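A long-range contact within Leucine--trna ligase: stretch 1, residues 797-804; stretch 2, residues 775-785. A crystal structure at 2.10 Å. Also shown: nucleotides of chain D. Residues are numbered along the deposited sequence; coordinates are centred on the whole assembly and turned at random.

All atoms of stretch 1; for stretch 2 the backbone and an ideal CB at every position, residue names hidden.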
# COMPACT_ATOMS: atom_id res chain seq x y z
N ASP B 797 -56.48 11.38 -3.92
CA ASP B 797 -56.73 9.98 -3.54
C ASP B 797 -55.37 9.29 -3.24
O ASP B 797 -54.38 9.47 -3.97
CB ASP B 797 -57.48 9.20 -4.67
CG ASP B 797 -58.90 9.82 -5.03
OD1 ASP B 797 -59.72 10.23 -4.16
OD2 ASP B 797 -59.19 9.87 -6.25
N LEU B 798 -55.37 8.49 -2.19
CA LEU B 798 -54.28 7.59 -1.88
C LEU B 798 -54.24 6.37 -2.84
O LEU B 798 -55.19 5.64 -2.92
CB LEU B 798 -54.41 7.13 -0.44
CG LEU B 798 -53.20 6.36 0.09
CD1 LEU B 798 -51.97 7.23 0.15
CD2 LEU B 798 -53.52 5.78 1.44
N LYS B 799 -53.12 6.14 -3.50
CA LYS B 799 -52.97 5.08 -4.51
C LYS B 799 -52.19 3.87 -3.98
O LYS B 799 -52.42 2.70 -4.37
CB LYS B 799 -52.16 5.58 -5.70
CG LYS B 799 -52.72 6.77 -6.49
CD LYS B 799 -54.14 6.55 -6.96
CE LYS B 799 -54.46 7.55 -8.06
NZ LYS B 799 -55.90 7.54 -8.36
N ASN B 800 -51.21 4.18 -3.15
CA ASN B 800 -50.32 3.18 -2.66
C ASN B 800 -49.55 3.71 -1.46
O ASN B 800 -49.61 4.89 -1.16
CB ASN B 800 -49.39 2.74 -3.79
CG ASN B 800 -48.81 1.38 -3.57
OD1 ASN B 800 -49.19 0.60 -2.67
ND2 ASN B 800 -47.79 1.11 -4.34
N TYR B 801 -48.84 2.83 -0.79
CA TYR B 801 -47.84 3.28 0.12
C TYR B 801 -46.68 2.29 0.14
O TYR B 801 -46.85 1.11 -0.13
CB TYR B 801 -48.46 3.49 1.49
CG TYR B 801 -48.90 2.24 2.16
CD1 TYR B 801 -48.00 1.45 2.83
CD2 TYR B 801 -50.21 1.83 2.12
CE1 TYR B 801 -48.38 0.27 3.43
CE2 TYR B 801 -50.60 0.66 2.73
CZ TYR B 801 -49.67 -0.11 3.39
OH TYR B 801 -50.04 -1.27 4.01
N ARG B 802 -45.51 2.82 0.44
CA ARG B 802 -44.31 2.04 0.67
C ARG B 802 -43.92 2.19 2.16
O ARG B 802 -43.57 3.28 2.58
CB ARG B 802 -43.22 2.64 -0.18
CG ARG B 802 -41.86 1.97 0.05
CD ARG B 802 -41.81 0.64 -0.67
NE ARG B 802 -40.91 -0.32 -0.05
CZ ARG B 802 -40.53 -1.44 -0.67
NH1 ARG B 802 -40.95 -1.70 -1.92
NH2 ARG B 802 -39.71 -2.27 -0.03
N TYR B 803 -44.03 1.13 2.92
CA TYR B 803 -43.67 1.11 4.29
C TYR B 803 -42.41 0.24 4.42
O TYR B 803 -42.43 -0.93 4.05
CB TYR B 803 -44.79 0.48 5.12
CG TYR B 803 -44.40 0.30 6.52
CD1 TYR B 803 -43.86 1.37 7.26
CD2 TYR B 803 -44.53 -0.94 7.17
CE1 TYR B 803 -43.49 1.22 8.57
CE2 TYR B 803 -44.11 -1.09 8.50
CZ TYR B 803 -43.58 -0.02 9.16
OH TYR B 803 -43.17 -0.08 10.48
N VAL B 804 -41.34 0.82 4.93
CA VAL B 804 -40.14 0.04 5.22
C VAL B 804 -40.10 0.00 6.74
O VAL B 804 -39.95 1.06 7.33
CB VAL B 804 -38.92 0.72 4.68
CG1 VAL B 804 -37.63 -0.07 5.03
CG2 VAL B 804 -39.05 0.85 3.16
N UNK B 775 -49.16 -2.82 14.13
CA UNK B 775 -49.62 -3.45 12.90
C UNK B 775 -49.56 -2.47 11.70
O UNK B 775 -49.83 -1.27 11.84
CB UNK B 775 -51.05 -3.97 13.09
N UNK B 776 -49.22 -2.99 10.53
CA UNK B 776 -49.11 -2.18 9.34
C UNK B 776 -50.42 -1.39 9.05
O UNK B 776 -50.38 -0.18 8.73
CB UNK B 776 -48.75 -3.07 8.15
N UNK B 777 -51.59 -1.98 9.29
CA UNK B 777 -52.82 -1.21 9.04
C UNK B 777 -53.02 -0.07 10.03
O UNK B 777 -53.62 0.96 9.70
CB UNK B 777 -54.03 -2.14 9.09
N UNK B 778 -52.57 -0.30 11.26
CA UNK B 778 -52.61 0.76 12.31
C UNK B 778 -51.60 1.86 12.04
O UNK B 778 -51.88 3.04 12.32
CB UNK B 778 -52.34 0.16 13.69
N UNK B 779 -50.42 1.50 11.50
CA UNK B 779 -49.46 2.51 11.09
C UNK B 779 -50.10 3.42 10.04
O UNK B 779 -50.16 4.62 10.21
CB UNK B 779 -48.19 1.86 10.55
N UNK B 780 -50.62 2.83 8.98
CA UNK B 780 -51.29 3.60 7.94
C UNK B 780 -52.45 4.44 8.48
O UNK B 780 -52.59 5.61 8.18
CB UNK B 780 -51.80 2.66 6.85
N UNK B 781 -53.28 3.83 9.28
CA UNK B 781 -54.41 4.55 9.87
C UNK B 781 -53.90 5.74 10.76
O UNK B 781 -54.42 6.86 10.67
CB UNK B 781 -55.26 3.59 10.69
N UNK B 782 -52.83 5.54 11.52
CA UNK B 782 -52.24 6.62 12.31
C UNK B 782 -51.66 7.75 11.44
O UNK B 782 -51.87 8.95 11.74
CB UNK B 782 -51.14 6.05 13.21
N UNK B 783 -51.01 7.38 10.35
CA UNK B 783 -50.42 8.33 9.39
C UNK B 783 -51.53 9.18 8.71
O UNK B 783 -51.39 10.39 8.57
CB UNK B 783 -49.61 7.58 8.34
N UNK B 784 -52.61 8.54 8.30
CA UNK B 784 -53.68 9.22 7.55
C UNK B 784 -54.41 10.18 8.43
O UNK B 784 -54.94 11.14 7.94
CB UNK B 784 -54.67 8.21 6.95
N UNK B 785 -54.36 9.95 9.73
CA UNK B 785 -54.90 10.85 10.71
C UNK B 785 -54.07 12.07 11.05
O UNK B 785 -54.61 13.00 11.56
CB UNK B 785 -55.16 10.06 12.00
P C D 64 -41.96 3.12 -9.36
OP1 C D 64 -42.75 1.91 -9.07
OP2 C D 64 -42.16 3.94 -10.57
O5' C D 64 -42.21 4.09 -8.13
C5' C D 64 -43.35 4.95 -8.08
C4' C D 64 -43.35 5.68 -6.76
O4' C D 64 -43.52 4.74 -5.66
C3' C D 64 -42.07 6.41 -6.43
O3' C D 64 -42.03 7.67 -7.10
C2' C D 64 -42.19 6.56 -4.92
O2' C D 64 -43.08 7.59 -4.59
C1' C D 64 -42.79 5.22 -4.52
N1 C D 64 -41.78 4.21 -4.14
C2 C D 64 -41.19 4.28 -2.86
O2 C D 64 -41.49 5.21 -2.11
N3 C D 64 -40.25 3.36 -2.52
C4 C D 64 -39.94 2.37 -3.37
N4 C D 64 -39.04 1.47 -2.97
C5 C D 64 -40.55 2.26 -4.65
C6 C D 64 -41.43 3.21 -5.00
P G D 19 -30.24 5.53 1.74
OP1 G D 19 -29.40 6.71 1.95
OP2 G D 19 -30.07 4.27 2.45
O5' G D 19 -31.74 5.98 2.09
C5' G D 19 -32.21 7.33 1.81
C4' G D 19 -33.55 7.56 2.47
O4' G D 19 -34.53 6.71 1.82
C3' G D 19 -33.59 7.18 3.96
O3' G D 19 -34.36 8.00 4.77
C2' G D 19 -34.23 5.81 3.95
O2' G D 19 -34.83 5.35 5.13
C1' G D 19 -35.23 5.97 2.81
N9 G D 19 -35.71 4.74 2.20
C8 G D 19 -35.15 3.49 2.25
N7 G D 19 -35.81 2.61 1.55
C5 G D 19 -36.86 3.32 0.99
C6 G D 19 -37.90 2.91 0.12
O6 G D 19 -38.09 1.79 -0.37
N1 G D 19 -38.75 3.96 -0.20
C2 G D 19 -38.61 5.25 0.24
N2 G D 19 -39.53 6.13 -0.20
N3 G D 19 -37.65 5.65 1.05
C4 G D 19 -36.81 4.64 1.38

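Stretch 1 is a strand that offers three side chains, Leu798, Tyr801 and Tyr803, to a helix crossing it at 118° between N-to-C directions. The axes come no closer than 10.8 Å, so side chains must fill the gap.

Position 775 precedes the first helical turn, and its CA-to-CB bond points away; stretch 1 asks nothing of it, and small or polar residues would suit. It is Ala775, at the N-cap, whose O accepts the backbone bond from the N of position 779.

At 776 the bond points sideways, yet the ideal CB lies 4.7 Å from Tyr801 OH and 4.8 Å from Tyr803 CD2. A phenol hydroxyl within reach invites an acceptor on a flexible arm: Glu or Gln would suit, and a shorter Asp or Asn is conceivable. The residue is Glu776. With chi1 and chi2 both t, the chain extends, and Tyr801 OH donates a hydrogen bond to Glu776 OE2 at 2.6 Å, at the edge of the ring, near its plane. The other oxygen, Glu776 OE1, sits at the edge of the second ring, 3.8 Å from Tyr803 CD2.

Positions 777 and 778 find nothing of stretch 1 near their ideal CB atoms, so polar residues are easily accommodated. They are Glu777 and Asp778.

Position 779 points toward the strand, its ideal CB 5.1 Å from Tyr803 CE1. The aromatic carbons favour an apolar chain of middling length, such as Ile, Leu or Met. Ile779 takes the place, and its CD1 packs tightly, 3.3 Å from Tyr803 CZ and 3.1 Å from Tyr803 OH.

Position 780 also points toward the strand, with its ideal CB 4.7 Å from Tyr801 CE2 and Leu798 farther along. Leu, Met or Ile could use this surface. In Leu780 (chi1 t, chi2 p), CD2 lies 3.7 Å from Tyr801 CE2; Leu780 CD1 lies 3.9 Å from Tyr801 CD2 and 4.3 Å from Leu798 CD2, so both branches rest on the tyrosine and CD1 also meets the leucine. The forked end thus joins two strand residues.

Positions 781, 782 and 783 are out of reach, and many helix-compatible residues would do. Ser781 comes first; Thr782 returns its OG1 to the backbone, donating to Asp778 O at 2.7 Å; Val783 follows.

Position 784 points toward stretch 1, but nothing there lies within 5.5 Å of its ideal CB. An apolar chain that extends beyond CB, such as Leu, Met or Ile, would suit. Leu784 (chi1 m, chi2 t) brings CD2 to 4.1 Å from Leu798 CD2.

Position 785 is again out of reach, open to many residues; it is Ala785.

Stretch 2 (775-785) AEEDILSTVLA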
# COMPACT_ATOMS: atom_id res chain seq x y z
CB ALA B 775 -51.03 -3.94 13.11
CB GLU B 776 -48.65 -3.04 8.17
CG GLU B 776 -48.12 -2.23 7.04
CD GLU B 776 -47.60 -3.08 5.91
OE1 GLU B 776 -46.68 -3.89 6.16
OE2 GLU B 776 -48.11 -2.91 4.77
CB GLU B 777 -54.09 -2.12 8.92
CG GLU B 777 -54.61 -2.79 10.19
CD GLU B 777 -54.13 -4.25 10.38
OE1 GLU B 777 -53.00 -4.59 9.89
OE2 GLU B 777 -54.88 -5.03 11.05
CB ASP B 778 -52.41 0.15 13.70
CG ASP B 778 -53.57 -0.77 14.14
OD1 ASP B 778 -54.65 -0.76 13.51
OD2 ASP B 778 -53.39 -1.51 15.15
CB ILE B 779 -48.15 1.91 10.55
CG1 ILE B 779 -47.42 1.19 11.66
CG2 ILE B 779 -47.28 2.98 9.91
CD1 ILE B 779 -46.17 0.45 11.21
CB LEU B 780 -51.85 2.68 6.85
CG LEU B 780 -52.48 3.39 5.68
CD1 LEU B 780 -51.45 4.18 4.90
CD2 LEU B 780 -53.18 2.38 4.80
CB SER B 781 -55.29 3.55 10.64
OG SER B 781 -55.92 4.21 11.66
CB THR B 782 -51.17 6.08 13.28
OG1 THR B 782 -51.80 5.08 14.08
CG2 THR B 782 -50.59 7.20 14.21
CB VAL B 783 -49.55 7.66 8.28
CG1 VAL B 783 -48.94 8.69 7.36
CG2 VAL B 783 -48.40 6.88 8.89
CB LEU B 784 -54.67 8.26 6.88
CG LEU B 784 -54.01 7.38 5.83
CD1 LEU B 784 -54.97 6.30 5.34
CD2 LEU B 784 -53.47 8.23 4.71
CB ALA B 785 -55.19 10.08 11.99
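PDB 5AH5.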